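Local coordinates for protein fiber (Murine adenovirus 2, PDB 5NBH) that forms the distal end of the adenovirus fibre, binds N-acetylglucosamine, and probably mediates attachment of the virus to host cells, at residues Val84-Thr87 and Pro88-Thr91; Leu161-Thr164 and Pro165-Leu169. All blocks are in the same frame, centred on the assembly; numbering follows the deposited sequence.

Contact 1 of 2, residues Val84-Thr87 and Pro88-Thr91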
loop_
_atom_site.group_PDB
_atom_site.type_symbol
_atom_site.label_atom_id
_atom_site.label_comp_id
_atom_site.label_asym_id
_atom_site.label_seq_id
_atom_site.Cartn_x
_atom_site.Cartn_y
_atom_site.Cartn_z
ATOM N N VAL A 84 4.397 9.589 -3.611
ATOM C CA VAL A 84 3.098 9.986 -3.061
ATOM C C VAL A 84 2.748 11.393 -3.488
ATOM O O VAL A 84 3.510 12.329 -3.252
ATOM C CB VAL A 84 3.061 9.907 -1.509
ATOM C CG1 VAL A 84 1.633 10.167 -1.000
ATOM C CG2 VAL A 84 3.569 8.563 -1.007
ATOM N N TYR A 85 1.546 11.568 -4.072
ATOM C CA TYR A 85 1.000 12.876 -4.325
ATOM C C TYR A 85 -0.126 13.078 -3.313
ATOM O O TYR A 85 -1.041 12.264 -3.221
ATOM C CB TYR A 85 0.490 12.947 -5.754
ATOM C CG TYR A 85 0.183 14.336 -6.288
ATOM C CD1 TYR A 85 1.087 15.402 -6.127
ATOM C CD2 TYR A 85 -1.018 14.599 -6.988
ATOM C CE1 TYR A 85 0.819 16.664 -6.611
ATOM C CE2 TYR A 85 -1.260 15.849 -7.518
ATOM C CZ TYR A 85 -0.359 16.888 -7.315
ATOM O OH TYR A 85 -0.572 18.152 -7.798
ATOM N N GLN A 86 -0.042 14.138 -2.523
ATOM C CA GLN A 86 -0.949 14.285 -1.398
ATOM C C GLN A 86 -1.225 15.722 -1.070
ATOM O O GLN A 86 -0.419 16.592 -1.371
ATOM C CB GLN A 86 -0.349 13.620 -0.167
ATOM C CG GLN A 86 0.974 14.233 0.258
ATOM C CD GLN A 86 1.495 13.652 1.541
ATOM O OE1 GLN A 86 2.140 12.613 1.535
ATOM N NE2 GLN A 86 1.263 14.355 2.639
ATOM N N THR A 87 -2.315 15.947 -0.363
ATOM C CA THR A 87 -2.568 17.232 0.286
ATOM C C THR A 87 -1.500 17.461 1.375
ATOM O O THR A 87 -1.083 16.509 2.062
ATOM C CB THR A 87 -3.982 17.282 0.905
ATOM O OG1 THR A 87 -4.204 16.108 1.698
ATOM C CG2 THR A 87 -5.028 17.382 -0.194
ATOM N N PRO A 88 -1.050 18.721 1.537
ATOM C CA PRO A 88 -0.042 18.980 2.559
ATOM C C PRO A 88 -0.511 18.682 3.943
ATOM O O PRO A 88 -1.713 18.733 4.244
ATOM C CB PRO A 88 0.259 20.497 2.398
ATOM C CG PRO A 88 -0.276 20.882 1.067
ATOM C CD PRO A 88 -1.439 19.960 0.834
ATOM N N PHE A 89 0.455 18.345 4.785
ATOM C CA PHE A 89 0.264 18.174 6.214
ATOM C C PHE A 89 -0.631 19.300 6.744
ATOM O O PHE A 89 -0.321 20.489 6.544
ATOM C CB PHE A 89 1.642 18.250 6.917
ATOM C CG PHE A 89 2.631 17.122 6.569
ATOM C CD1 PHE A 89 2.212 15.875 6.120
ATOM C CD2 PHE A 89 4.012 17.321 6.735
ATOM C CE1 PHE A 89 3.128 14.853 5.833
ATOM C CE2 PHE A 89 4.931 16.309 6.452
ATOM C CZ PHE A 89 4.488 15.071 6.001
ATOM N N ASN A 90 -1.760 18.940 7.349
ATOM C CA ASN A 90 -2.642 19.935 7.969
ATOM C C ASN A 90 -3.235 20.965 6.966
ATOM O O ASN A 90 -3.657 22.061 7.357
ATOM C CB ASN A 90 -1.839 20.659 9.083
ATOM C CG ASN A 90 -2.653 20.932 10.323
ATOM O OD1 ASN A 90 -3.843 21.272 10.263
ATOM N ND2 ASN A 90 -2.003 20.796 11.474
ATOM N N THR A 91 -3.280 20.612 5.676
ATOM C CA THR A 91 -3.788 21.512 4.633
ATOM C C THR A 91 -4.798 20.772 3.753
ATOM O O THR A 91 -4.575 20.553 2.551
ATOM C CB THR A 91 -2.631 22.091 3.817
ATOM O OG1 THR A 91 -1.625 22.570 4.722
ATOM C CG2 THR A 91 -3.096 23.226 2.905
HETATM O O HOH W 1 -3.435 16.484 4.144
#

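Contact 2 of 2, residues Leu161-Thr164 and Pro165-Leu169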
loop_
_atom_site.group_PDB
_atom_site.type_symbol
_atom_site.label_atom_id
_atom_site.label_comp_id
_atom_site.label_asym_id
_atom_site.label_seq_id
_atom_site.Cartn_x
_atom_site.Cartn_y
_atom_site.Cartn_z
ATOM N N LEU A 161 9.124 17.027 -2.942
ATOM C CA LEU A 161 10.020 16.620 -4.014
ATOM C C LEU A 161 9.633 17.410 -5.266
ATOM O O LEU A 161 8.439 17.632 -5.527
ATOM C CB LEU A 161 9.907 15.116 -4.297
ATOM C CG LEU A 161 10.077 14.179 -3.107
ATOM C CD1 LEU A 161 9.949 12.736 -3.521
ATOM C CD2 LEU A 161 11.403 14.457 -2.422
ATOM N N ASP A 162 10.637 17.843 -6.027
ATOM C CA ASP A 162 10.407 18.595 -7.259
ATOM C C ASP A 162 10.214 17.557 -8.365
ATOM O O ASP A 162 11.145 17.202 -9.076
ATOM C CB ASP A 162 11.593 19.538 -7.533
ATOM C CG ASP A 162 11.332 20.493 -8.687
ATOM O OD1 ASP A 162 10.366 21.291 -8.599
ATOM O OD2 ASP A 162 12.112 20.461 -9.670
ATOM N N VAL A 163 8.985 17.032 -8.450
ATOM C CA VAL A 163 8.635 15.925 -9.338
ATOM C C VAL A 163 7.286 16.294 -9.930
ATOM O O VAL A 163 6.375 16.661 -9.196
ATOM C CB VAL A 163 8.474 14.600 -8.570
ATOM C CG1 VAL A 163 8.054 13.469 -9.498
ATOM C CG2 VAL A 163 9.760 14.246 -7.852
ATOM N N THR A 164 7.172 16.257 -11.253
ATOM C CA THR A 164 5.898 16.529 -11.904
ATOM C C THR A 164 5.044 15.287 -11.635
ATOM O O THR A 164 5.486 14.172 -11.866
ATOM C CB THR A 164 6.089 16.803 -13.411
ATOM O OG1 THR A 164 7.055 17.853 -13.569
ATOM C CG2 THR A 164 4.770 17.237 -14.077
ATOM N N PRO A 165 3.825 15.471 -11.123
ATOM C CA PRO A 165 3.079 14.267 -10.722
ATOM C C PRO A 165 2.373 13.516 -11.848
ATOM O O PRO A 165 1.204 13.120 -11.707
ATOM C CB PRO A 165 2.110 14.803 -9.670
ATOM C CG PRO A 165 1.871 16.205 -10.099
ATOM C CD PRO A 165 3.129 16.708 -10.724
ATOM N N THR A 166 3.074 13.218 -12.928
ATOM C CA THR A 166 2.470 12.443 -14.015
ATOM C C THR A 166 2.179 10.997 -13.608
ATOM O O THR A 166 1.418 10.318 -14.257
ATOM C CB THR A 166 3.343 12.451 -15.263
ATOM O OG1 THR A 166 4.610 11.842 -14.952
ATOM C CG2 THR A 166 3.547 13.888 -15.788
ATOM N N PHE A 167 2.797 10.525 -12.517
ATOM C CA PHE A 167 2.671 9.143 -12.115
ATOM C C PHE A 167 1.247 8.761 -11.610
ATOM O O PHE A 167 0.989 7.590 -11.411
ATOM C CB PHE A 167 3.749 8.790 -11.053
ATOM C CG PHE A 167 3.691 9.617 -9.802
ATOM C CD1 PHE A 167 2.761 9.349 -8.804
ATOM C CD2 PHE A 167 4.557 10.669 -9.607
ATOM C CE1 PHE A 167 2.729 10.095 -7.650
ATOM C CE2 PHE A 167 4.509 11.448 -8.461
ATOM C CZ PHE A 167 3.608 11.147 -7.472
ATOM N N ILE A 168 0.352 9.748 -11.430
ATOM C CA ILE A 168 -1.054 9.466 -11.051
ATOM C C ILE A 168 -1.984 9.239 -12.248
ATOM O O ILE A 168 -3.085 8.797 -12.049
ATOM C CB ILE A 168 -1.679 10.576 -10.188
ATOM C CG1 ILE A 168 -1.869 11.882 -11.018
ATOM C CG2 ILE A 168 -0.920 10.713 -8.881
ATOM C CD1 ILE A 168 -2.784 12.903 -10.435
ATOM N N LEU A 169 -1.523 9.510 -13.481
ATOM C CA LEU A 169 -2.409 9.546 -14.645
ATOM C C LEU A 169 -2.707 8.177 -15.180
ATOM O O LEU A 169 -1.779 7.430 -15.510
ATOM C CB LEU A 169 -1.800 10.407 -15.755
ATOM C CG LEU A 169 -1.667 11.892 -15.417
ATOM C CD1 LEU A 169 -0.779 12.563 -16.435
ATOM C CD2 LEU A 169 -3.005 12.627 -15.351
#

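Contact 1 of 2, residues Val84-Thr87 and Pro88-Thr91
Water 1 joins the end of the strand to the turn that follows it: it is hydrogen-bonded to Thr87 OG1 at 2.6 Å and to Pro88 O at 2.8 Å, to the latter probably as donor. Thr87 OG1 stands between its own backbone N and carbonyl carbon (chi1 49°), a torsion that lets the hydroxyl serve both this water and the backbone N of Ile108, its other partner. On Thr87 O the grip comes from a neighbouring side chain. The extended side chain of Gln86 runs forward beside the chain and gives a hydrogen from NE2 to Thr87 O over 3.2 Å. The N-H...O angle is 156° and the acceptor lies close to the amide plane, although the donor is tilted from the plane of the carbonyl. The same NE2 reaches Phe89, where CE1 is the nearest ring atom at 3.7 Å; with amide and ring planes 70° apart, the approach is oblique and is no flat stack. Beyond Pro88 the chain reverses in a beta turn from Pro88 to Thr91, closed by the 2.8 Å bond from Thr91 N to Pro88 O and marked as type II by the positive phi of Asn90 after an extended Phe89. That carbonyl therefore accepts from the turn and probably from the water as well. The hydroxyl of Thr91 adds a bond to Phe89 O, coming from above the carbonyl plane at 3.1 Å. Backbone bonds of Tyr85 and Thr87 to Met110 and Ile108 seat the strand against 103-113, its hairpin partner. On the other edge, Gln86 makes a backbone bond to Gln152 of strand 152-153, while Phe89 packs on Glu231 of the second subunit, so this turn interrupts strand 83-96 at a subunit boundary.

Contact 2 of 2, residues Leu161-Thr164 and Pro165-Leu169
Val163 meets Phe167 through CG1, which approaches the ring edge near its plane and comes within 4.2 Å of CE2. Phe167 CG stands between the backbone N and carbonyl carbon (chi1 59°), carrying the ring toward Val163, and the ring also meets that of Phe83 at about 25° between planes. Pro165 and Phe167 both pack on Val153 and Tyr85, which makes this the buried side. The solvent side is looser: in one of the two conformers of exposed Thr164, CG2 lies 4.0 Å from Thr166 CG2, a tentative contact. Between the two sides runs the backbone bond from Thr166 N to Thr164 O, short at 2.8 Å but weak because the N-H...O angle is bent to 140°. It spans Pro165, the centre of an inverse gamma turn. The chain then winds through the 3-10 segment 166-168, where Leu169 N bonds to Thr166 O at 3.1 Å. Phe167 O bonds to Arg112 of strand 103-113, Ile168 O to Tyr230 of strand 223-231, and Leu169 O to Ser232 just beyond. An inverse gamma turn leading into a short 3-10 turn is the motif here, set in the long connection between strands 152-153 and 179-188 of the fibre's distal domain.

Overall arrangement
From the N terminus, the chain reaches contact 1 first, at the break in strand 83-96, and contact 2 later, in the connection from strand 152-153 to strand 179-188. They follow in series, neither enclosing nor crossing the other, and each shapes a local turn. Their centres are 14 Å apart, yet they touch: Tyr85 CZ lies 3.6 Å from Pro165 CG, and Tyr85 CB lies 4.0 Å from Phe167 CZ. Residues 161-169 thereby lean on the early part of strand 83-96, tying the long connection to the five-stranded sheet. Both contacts also meet the second subunit, linking these local turns to the trimer.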